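Local coordinates for Aac(6')-ib (Escherichia coli, PDB 2BUE), which probably transfers an acetyl group from acetyl-CoA to the 6'-amino group of aminoglycosides such as kanamycin B, giving resistance to these antibiotics, at residues V97-G102 with T110-R115; D103-E108 with T179-P184; P156-L161 with P184-V189. The protein carries 2 engineered substitutions. All coordinates share one frame; numbering follows the deposited sequence.

Contact 1: V97-G102 with T110-R115; sequences VALGSG and TDPGVR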
# COMPACT_ATOMS: atom_id res chain seq x y z
N VAL A 97 4.81 2.78 9.32
CA VAL A 97 5.19 2.10 10.55
C VAL A 97 3.91 1.86 11.34
O VAL A 97 3.27 2.80 11.82
CB VAL A 97 6.20 2.95 11.38
CG1 VAL A 97 6.55 2.22 12.70
CG2 VAL A 97 7.48 3.20 10.54
N ALA A 98 3.55 0.59 11.53
CA ALA A 98 2.26 0.28 12.16
C ALA A 98 2.16 0.83 13.61
O ALA A 98 1.15 1.40 13.99
CB ALA A 98 2.02 -1.23 12.13
N LEU A 99 3.22 0.66 14.40
CA LEU A 99 3.25 1.18 15.77
C LEU A 99 3.08 2.72 15.82
O LEU A 99 2.55 3.26 16.82
CB LEU A 99 4.56 0.72 16.43
CG LEU A 99 4.73 0.86 17.94
CD1 LEU A 99 3.73 -0.03 18.63
CD2 LEU A 99 6.15 0.47 18.32
N GLY A 100 3.44 3.39 14.72
CA GLY A 100 3.38 4.88 14.55
C GLY A 100 2.17 5.51 13.86
O GLY A 100 2.20 6.68 13.46
N SER A 101 1.08 4.76 13.78
CA SER A 101 -0.09 5.19 13.03
C SER A 101 -1.01 6.07 13.88
O SER A 101 -0.88 6.11 15.10
CB SER A 101 -0.82 3.96 12.51
OG SER A 101 0.08 3.18 11.73
N GLY A 102 -1.96 6.73 13.22
CA GLY A 102 -2.94 7.60 13.92
C GLY A 102 -3.78 6.88 14.97
O GLY A 102 -3.82 5.66 15.00
N THR A 110 3.03 -4.09 18.96
CA THR A 110 4.14 -3.87 19.88
C THR A 110 5.50 -3.85 19.19
O THR A 110 6.50 -3.39 19.78
CB THR A 110 4.16 -4.96 21.00
OG1 THR A 110 4.44 -6.23 20.41
CG2 THR A 110 2.79 -5.04 21.69
N ASP A 111 5.55 -4.31 17.94
CA ASP A 111 6.82 -4.48 17.23
C ASP A 111 7.06 -3.28 16.29
O ASP A 111 6.35 -3.12 15.32
CB ASP A 111 6.80 -5.80 16.45
CG ASP A 111 8.07 -6.06 15.64
OD1 ASP A 111 9.02 -5.22 15.65
OD2 ASP A 111 8.15 -7.13 15.00
N PRO A 112 8.09 -2.45 16.57
CA PRO A 112 8.28 -1.26 15.73
C PRO A 112 8.80 -1.61 14.31
O PRO A 112 8.88 -0.72 13.45
CB PRO A 112 9.35 -0.46 16.49
CG PRO A 112 10.16 -1.48 17.16
CD PRO A 112 9.14 -2.56 17.60
N GLY A 113 9.15 -2.89 14.09
CA GLY A 113 9.63 -3.39 12.80
C GLY A 113 8.52 -3.73 11.80
O GLY A 113 8.78 -4.02 10.63
N VAL A 114 7.27 -3.71 12.28
CA VAL A 114 6.14 -4.04 11.42
C VAL A 114 5.82 -2.85 10.49
O VAL A 114 5.70 -1.71 10.94
CB VAL A 114 4.89 -4.46 12.25
CG1 VAL A 114 3.71 -4.74 11.31
CG2 VAL A 114 5.22 -5.71 13.09
N ARG A 115 5.71 -3.13 9.18
CA ARG A 115 5.38 -2.10 8.19
C ARG A 115 4.10 -2.53 7.48
O ARG A 115 3.95 -3.72 7.20
CB ARG A 115 6.46 -1.96 7.12
CG ARG A 115 7.82 -1.61 7.68
CD ARG A 115 7.90 -0.10 8.00
NE ARG A 115 9.18 0.19 8.66
CZ ARG A 115 9.39 0.04 9.96
NH1 ARG A 115 8.42 -0.39 10.77
NH2 ARG A 115 10.58 0.32 10.47
O HOH W 1 5.30 -1.18 13.64
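Val97 and Arg115 form an antiparallel non-hydrogen-bonded pair, their side chains side by side on the same face of the sheet. From CB the arginine chain sets CG anti to the carbonyl carbon and bends at chi2 (-79°), which turns CD toward Val97. From there CD grazes Val97 CG2, NE approaches it more closely, and CZ sits 3.7 Å from that methyl, which covers one guanidinium face toward its rim. At the tip, NH1 also meets Val97 CG1 and ends in two carbonyls of its own segment. The bond from Arg115 NH1 to Pro112 O is 2.7 Å long and essentially straight (179°), with the oxygen in the guanidinium plane; that from Arg115 NH1 to Val114 O, 3.0 Å, is more bent. Val114 O also takes the backbone N of Ala98 at 3.2 Å, the two donors coming from opposite faces of its plane. A water adds a third grip on this oxygen and ties it to Leu99 N and Asp111 O. Leu99 CD2 packs on Pro112 CB at 3.8 Å. Asp111 OD1 accepts from Gly113 N in an Asx turn, while Asp111 OD2 binds Thr150. Together these contacts join the end of strand 88-97 to the start of strand 114-121, neighbouring antiparallel strands of the GNAT sheet, at the base of the loop carrying Ser101 to the ribostamycin pocket.

Contact 2: D103-E108 with T179-P184; sequences DGWWEE and TTPDGP. Engineered in segment 103-108: Trp105 (natural residue Arg). Engineered in segment 179-184: Asp182 (natural residue Tyr). With RIO (ribostamycin), chain C.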
# COMPACT_ATOMS: atom_id res chain seq x y z
N ASP A 103 -4.45 7.66 15.82
CA ASP A 103 -5.35 7.12 16.84
C ASP A 103 -6.32 6.10 16.23
O ASP A 103 -6.93 6.33 15.18
CB ASP A 103 -6.15 8.27 17.49
CG ASP A 103 -6.67 7.92 18.90
OD1 ASP A 103 -6.36 6.84 19.45
OD2 ASP A 103 -7.40 8.77 19.48
N GLY A 104 -6.43 4.97 16.90
CA GLY A 104 -7.34 3.92 16.48
C GLY A 104 -6.69 2.87 15.61
O GLY A 104 -7.25 1.79 15.44
N TRP A 105 -5.53 3.21 15.02
CA TRP A 105 -4.85 2.29 14.09
C TRP A 105 -3.79 1.44 14.79
O TRP A 105 -2.92 1.99 15.49
CB TRP A 105 -4.20 3.08 12.95
CG TRP A 105 -5.17 3.65 11.98
CD1 TRP A 105 -5.62 4.95 11.92
CD2 TRP A 105 -5.79 2.95 10.90
NE1 TRP A 105 -6.50 5.09 10.85
CE2 TRP A 105 -6.65 3.87 10.23
CE3 TRP A 105 -5.75 1.62 10.46
CZ2 TRP A 105 -7.44 3.51 9.12
CZ3 TRP A 105 -6.52 1.25 9.35
CH2 TRP A 105 -7.36 2.19 8.69
N TRP A 106 -3.89 0.12 14.60
CA TRP A 106 -2.87 -0.84 15.06
C TRP A 106 -2.53 -0.68 16.54
O TRP A 106 -1.37 -0.74 16.92
CB TRP A 106 -1.61 -0.82 14.14
CG TRP A 106 -2.08 -0.74 12.72
CD1 TRP A 106 -1.86 0.27 11.82
CD2 TRP A 106 -2.98 -1.66 12.07
NE1 TRP A 106 -2.54 0.02 10.65
CE2 TRP A 106 -3.23 -1.15 10.77
CE3 TRP A 106 -3.57 -2.88 12.45
CZ2 TRP A 106 -4.08 -1.80 9.85
CZ3 TRP A 106 -4.43 -3.53 11.54
CH2 TRP A 106 -4.66 -3.00 10.25
N GLU A 107 -3.57 -0.50 17.36
CA GLU A 107 -3.37 -0.22 18.79
C GLU A 107 -2.84 -1.39 19.62
O GLU A 107 -2.36 -1.20 20.75
CB GLU A 107 -4.66 0.34 19.40
CG GLU A 107 -5.05 1.71 18.86
CD GLU A 107 -6.24 2.31 19.56
OE1 GLU A 107 -7.08 1.54 20.07
OE2 GLU A 107 -6.34 3.56 19.58
N GLU A 108 -2.92 -2.60 19.07
CA GLU A 108 -2.34 -3.80 19.74
C GLU A 108 -0.91 -4.09 19.29
O GLU A 108 -0.27 -5.01 19.83
CB GLU A 108 -3.18 -5.07 19.51
CG GLU A 108 -4.69 -4.93 19.70
CD GLU A 108 -5.08 -4.09 20.90
OE1 GLU A 108 -4.54 -4.32 22.02
OE2 GLU A 108 -5.96 -3.20 20.73
N THR A 179 -10.79 -5.10 13.60
CA THR A 179 -11.52 -3.84 13.61
C THR A 179 -10.55 -2.70 13.43
O THR A 179 -9.64 -2.56 14.23
CB THR A 179 -12.29 -3.62 14.94
OG1 THR A 179 -13.21 -4.70 15.10
CG2 THR A 179 -13.07 -2.32 14.86
N THR A 180 -10.76 -1.91 12.37
CA THR A 180 -9.93 -0.69 12.12
C THR A 180 -10.81 0.56 12.05
O THR A 180 -12.05 0.46 11.94
CB THR A 180 -9.16 -0.81 10.79
OG1 THR A 180 -10.06 -0.52 9.69
CG2 THR A 180 -8.50 -2.19 10.61
N PRO A 181 -10.19 1.75 12.10
CA PRO A 181 -10.98 2.99 11.88
C PRO A 181 -11.75 3.03 10.55
O PRO A 181 -12.73 3.78 10.42
CB PRO A 181 -9.92 4.09 11.95
CG PRO A 181 -8.88 3.53 12.88
CD PRO A 181 -8.80 2.06 12.47
N ASP A 182 -11.33 2.22 9.58
CA ASP A 182 -12.02 2.13 8.29
C ASP A 182 -12.93 0.89 8.22
O ASP A 182 -13.27 0.43 7.13
CB ASP A 182 -11.02 2.12 7.13
CG ASP A 182 -10.37 3.49 6.91
OD1 ASP A 182 -10.91 4.48 7.46
OD2 ASP A 182 -9.35 3.58 6.20
N GLY A 183 -13.29 0.38 9.39
CA GLY A 183 -14.16 -0.81 9.50
C GLY A 183 -13.41 -2.12 9.62
O GLY A 183 -12.17 -2.15 9.70
N PRO A 184 -14.14 -3.24 9.61
CA PRO A 184 -13.52 -4.56 9.62
C PRO A 184 -12.60 -4.68 8.41
O PRO A 184 -12.95 -4.19 7.33
CB PRO A 184 -14.73 -5.51 9.44
CG PRO A 184 -15.90 -4.71 9.90
CD PRO A 184 -15.61 -3.29 9.55
O1 RIO C . -4.13 7.26 2.33
C1 RIO C . -3.26 8.18 3.01
C2 RIO C . -3.96 8.63 4.30
O2 RIO C . -4.83 7.61 4.82
C3 RIO C . -4.12 6.80 5.77
O3 RIO C . -3.82 5.51 5.21
C4 RIO C . -4.30 4.38 6.04
C5 RIO C . -3.26 3.98 7.13
O4 RIO C . -3.04 5.05 8.03
C6 RIO C . -3.63 2.71 7.92
N1 RIO C . -2.48 2.33 8.79
C7 RIO C . -3.94 1.54 6.95
C8 RIO C . -5.06 1.95 5.96
N2 RIO C . -5.38 0.77 5.10
C9 RIO C . -4.62 3.18 5.10
O5 RIO C . -5.80 3.54 4.33
C10 RIO C . -5.52 3.92 2.98
O6 RIO C . -5.45 2.79 2.14
C11 RIO C . -6.72 2.09 1.91
C12 RIO C . -6.41 1.01 0.84
N3 RIO C . -5.72 -0.14 1.44
C13 RIO C . -7.83 3.07 1.41
O7 RIO C . -9.07 2.34 1.36
C14 RIO C . -7.94 4.27 2.37
O8 RIO C . -8.98 5.21 1.97
C15 RIO C . -6.58 4.97 2.53
N4 RIO C . -6.63 6.08 3.48
C16 RIO C . -2.85 7.62 6.15
O9 RIO C . -2.95 7.89 7.54
C17 RIO C . -3.04 8.98 5.45
O10 RIO C . -3.77 9.85 6.35
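The indole of Trp105, an engineered residue (arginine in the natural sequence), lies between Pro181 on one face and ribostamycin on the other. Pro181 CD stands 3.4 Å above the ring plane, over its centre, and Pro181 CG makes a CH-pi contact with the five-membered ring, 9° off the normal. On the opposite face C6 of ribostamycin lies toward the rim, 3.5 Å from Trp105 CE3. Asp182, also engineered (tyrosine in the natural sequence), reaches the edge: its OD2 lies in the ring plane beside Trp105 CZ2 and CH2, with the carboxylate turned 85° from the indole. Trp106 receives Trp105 CE3 over one face and the N1 amine of the drug at its edge, where Trp106 NE1 and ribostamycin N1 are 3.0 Å apart.

The two tryptophans line one side of the aminoglycoside pocket of a GNAT acetyltransferase, and the hairpin joining strands 173-180 and 183-191 backs Trp105 from the face away from the drug. The ring of Trp106 meets that of Tyr96, their planes nearly parallel, and both tryptophans touch Asp155, which is itself hydrogen-bonded to the drug. With no side chain at Gly104, Pro181 CG packs where a CB would point, and Gly104 O lies 3.4 Å from Pro181 CD.

The hairpin tip is a type I turn, 180-183, braced from within by Thr180. A chi1 of 79° puts Thr180 OG1 between its own backbone N and carbonyl carbon. There it accepts from Asp182 N in an ST turn and donates to Gly183 O, which also takes Thr180 N. Thr180 CB is left 3.6 Å from Trp105 CZ3, while Thr180 CG2 lies beside Trp106 and meets its CH2 at 3.9 Å.

Contact 3: P156-L161 with P184-V189; sequences PSPSNL and PAVYMV. With COA (coenzyme A), chain B.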
# COMPACT_ATOMS: atom_id res chain seq x y z
N PRO A 156 -6.84 -5.17 3.47
CA PRO A 156 -7.90 -4.91 2.50
C PRO A 156 -9.29 -5.06 3.13
O PRO A 156 -9.46 -5.80 4.08
CB PRO A 156 -7.69 -6.00 1.44
CG PRO A 156 -6.94 -7.14 2.19
CD PRO A 156 -6.02 -6.35 3.13
N SER A 157 -10.25 -4.32 2.58
CA SER A 157 -11.65 -4.54 2.91
C SER A 157 -12.04 -6.00 2.63
O SER A 157 -11.63 -6.56 1.60
CB SER A 157 -12.50 -3.66 2.01
OG SER A 157 -13.85 -4.10 2.02
N PRO A 158 -12.90 -6.58 3.49
CA PRO A 158 -13.44 -7.92 3.20
C PRO A 158 -14.17 -7.98 1.84
O PRO A 158 -14.24 -9.06 1.26
CB PRO A 158 -14.46 -8.14 4.34
CG PRO A 158 -13.94 -7.23 5.47
CD PRO A 158 -13.43 -6.02 4.75
N SER A 159 -14.70 -6.84 1.38
CA SER A 159 -15.42 -6.73 0.09
C SER A 159 -14.45 -6.80 -1.11
O SER A 159 -14.86 -7.14 -2.22
CB SER A 159 -16.22 -5.42 0.02
OG SER A 159 -17.26 -5.33 1.00
N ASN A 160 -13.18 -6.48 -0.87
CA ASN A 160 -12.19 -6.31 -1.95
C ASN A 160 -11.43 -7.59 -2.30
O ASN A 160 -10.22 -7.71 -2.04
CB ASN A 160 -11.21 -5.17 -1.57
CG ASN A 160 -10.49 -4.60 -2.79
OD1 ASN A 160 -10.59 -5.13 -3.88
ND2 ASN A 160 -9.78 -3.48 -2.59
N LEU A 161 -12.16 -8.55 -2.89
CA LEU A 161 -11.63 -9.88 -3.15
C LEU A 161 -10.42 -9.85 -4.12
O LEU A 161 -9.48 -10.66 -3.99
CB LEU A 161 -12.76 -10.82 -3.65
CG LEU A 161 -13.94 -10.98 -2.65
CD1 LEU A 161 -15.08 -11.81 -3.29
CD2 LEU A 161 -13.48 -11.58 -1.31
N PRO A 184 -14.14 -3.24 9.61
CA PRO A 184 -13.52 -4.56 9.62
C PRO A 184 -12.60 -4.68 8.41
O PRO A 184 -12.95 -4.19 7.33
CB PRO A 184 -14.73 -5.51 9.44
CG PRO A 184 -15.90 -4.71 9.90
CD PRO A 184 -15.61 -3.29 9.55
N ALA A 185 -11.44 -5.31 8.60
CA ALA A 185 -10.51 -5.55 7.53
C ALA A 185 -9.96 -6.96 7.63
O ALA A 185 -9.96 -7.55 8.72
CB ALA A 185 -9.34 -4.53 7.59
N VAL A 186 -9.52 -7.48 6.50
CA VAL A 186 -8.87 -8.79 6.49
C VAL A 186 -7.38 -8.53 6.73
O VAL A 186 -6.70 -8.03 5.85
CB VAL A 186 -9.12 -9.55 5.19
CG1 VAL A 186 -8.37 -10.88 5.18
CG2 VAL A 186 -10.64 -9.77 5.01
N TYR A 187 -6.91 -8.88 7.93
CA TYR A 187 -5.51 -8.66 8.29
C TYR A 187 -4.65 -9.73 7.59
O TYR A 187 -4.89 -10.94 7.74
CB TYR A 187 -5.35 -8.77 9.79
CG TYR A 187 -4.01 -8.31 10.24
CD1 TYR A 187 -3.60 -6.98 10.05
CD2 TYR A 187 -3.14 -9.20 10.86
CE1 TYR A 187 -2.33 -6.54 10.50
CE2 TYR A 187 -1.86 -8.78 11.29
CZ TYR A 187 -1.46 -7.46 11.09
OH TYR A 187 -0.20 -7.09 11.49
N MET A 188 -3.66 -9.28 6.82
CA MET A 188 -2.79 -10.18 6.06
C MET A 188 -1.34 -9.85 6.36
O MET A 188 -1.00 -8.68 6.49
CB MET A 188 -3.04 -10.01 4.56
CG MET A 188 -4.51 -10.29 4.17
SD MET A 188 -4.77 -10.16 2.40
CE MET A 188 -3.92 -11.59 1.77
N VAL A 189 -0.49 -10.86 6.41
CA VAL A 189 0.92 -10.63 6.75
C VAL A 189 1.87 -11.47 5.90
O VAL A 189 1.51 -12.54 5.36
CB VAL A 189 1.22 -10.85 8.27
CG1 VAL A 189 0.32 -10.02 9.18
CG2 VAL A 189 1.20 -12.34 8.65
N1A COA B . -12.87 -10.71 -7.56
C2A COA B . -12.08 -11.66 -7.07
N3A COA B . -10.90 -11.93 -7.61
C4A COA B . -10.49 -11.24 -8.69
C5A COA B . -11.29 -10.24 -9.24
C6A COA B . -12.51 -9.98 -8.64
N6A COA B . -13.30 -9.02 -9.15
N7A COA B . -10.65 -9.72 -10.28
C8A COA B . -9.49 -10.37 -10.40
N9A COA B . -9.40 -11.29 -9.44
C1B COA B . -8.28 -12.19 -9.20
C2B COA B . -7.53 -12.28 -10.51
O2B COA B . -8.02 -13.41 -11.23
C3B COA B . -6.09 -12.43 -10.03
O3B COA B . -5.89 -13.76 -9.54
P3B COA B . -5.37 -14.93 -10.50
O7A COA B . -5.05 -16.15 -9.48
O8A COA B . -3.96 -14.44 -11.10
O9A COA B . -6.37 -15.28 -11.54
C4B COA B . -6.04 -11.49 -8.82
O4B COA B . -7.41 -11.41 -8.32
C5B COA B . -5.47 -10.08 -8.97
O5B COA B . -4.07 -10.08 -9.26
P1A COA B . -3.48 -8.90 -10.21
O1A COA B . -1.99 -8.76 -10.00
O2A COA B . -3.97 -8.98 -11.61
O3A COA B . -4.18 -7.65 -9.51
P2A COA B . -4.19 -6.15 -10.15
O4A COA B . -3.07 -6.02 -11.10
O5A COA B . -5.57 -5.75 -10.55
O6A COA B . -3.81 -5.31 -8.81
CBP COA B . -4.95 -3.94 -7.16
CCP COA B . -4.62 -5.38 -7.61
CDP COA B . -5.85 -4.02 -5.91
CEP COA B . -3.62 -3.22 -6.82
CAP COA B . -5.69 -3.19 -8.32
OAP COA B . -6.76 -4.01 -8.84
C9P COA B . -6.21 -1.79 -7.91
O9P COA B . -5.41 -0.87 -7.75
N8P COA B . -7.54 -1.68 -7.75
C7P COA B . -8.21 -0.42 -7.36
C6P COA B . -7.66 0.11 -6.01
C5P COA B . -7.58 -0.96 -4.89
O5P COA B . -8.45 -1.83 -4.76
N4P COA B . -6.52 -0.86 -4.07
C3P COA B . -6.31 -1.84 -2.98
C2P COA B . -7.01 -1.46 -1.68
S1P COA B . -6.61 -2.61 -0.30
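CG of Met188 lies anti to the carbonyl carbon (chi1 -59°) and an extended chi2 (-177°) carries SD to the ring of Pro156, the two side chains crossing at about a right angle. Met188 SD is 3.7 Å from Pro156 CG. In Val186, CG2 stands anti to the carbonyl carbon and meets Pro158 CA at 3.8 Å, with Pro158 CG slightly farther off.

The segments belong to the part of the GNAT fold that holds coenzyme A: segment 156-161 is the loop that leaves strand 151-154 for helix 161-169. Segment 184-189 is part of the adjacent strand 183-191. One backbone bond crosses between them, from Val186 N to Pro156 O, 2.9 Å long and nearly along the C=O axis. Pro156 has no N-H to offer in return, and its ring carbon CD packs 3.3 Å from Val186 O. Pro158 does much the same farther out, with its CD close to Pro184 O. Tyr167 of helix 161-169 packs on both Pro156 and Met188, closing the apolar cluster from the helix side.

The chain turns sharply through Pro158: Ser157 OG accepts from Ser159 N in an ST turn within the type I turn 157-160, which delivers Asn160 to the N-cap of helix 161-169. Asn160 OD1 takes a weak bond from Ala163 N, so the two ends of the amide serve the helix and the cofactor. Its other end meets the pantetheine arm of coenzyme A: Asn160 ND2 donates to O5P at 3.0 Å, with an angle of 169° at the hydrogen.

In the fold
All three contacts reach the same mixed sheet; contacts 1 and 2 lie toward the drug and contact 3 runs to the cofactor. Contacts 1 and 2 share one loop and have centres 12 Å apart; they meet where Ser101 OG lies 3.5 Å from Trp106 CD1. Contacts 2 and 3 meet on strand 183-191, share Pro184, and have centres 13 Å apart, with Trp106 CZ3 packing on Tyr187 CE1 at 3.8 Å. Contacts 1 and 3 do not touch. Trp105 and Trp106 of contact 2 line one side of ribostamycin and Ser101 of contact 1 touches it, while the Pro156 side chain is about 6 Å from it and Pro156 CA is 3.8 Å from the coenzyme A sulfur S1P.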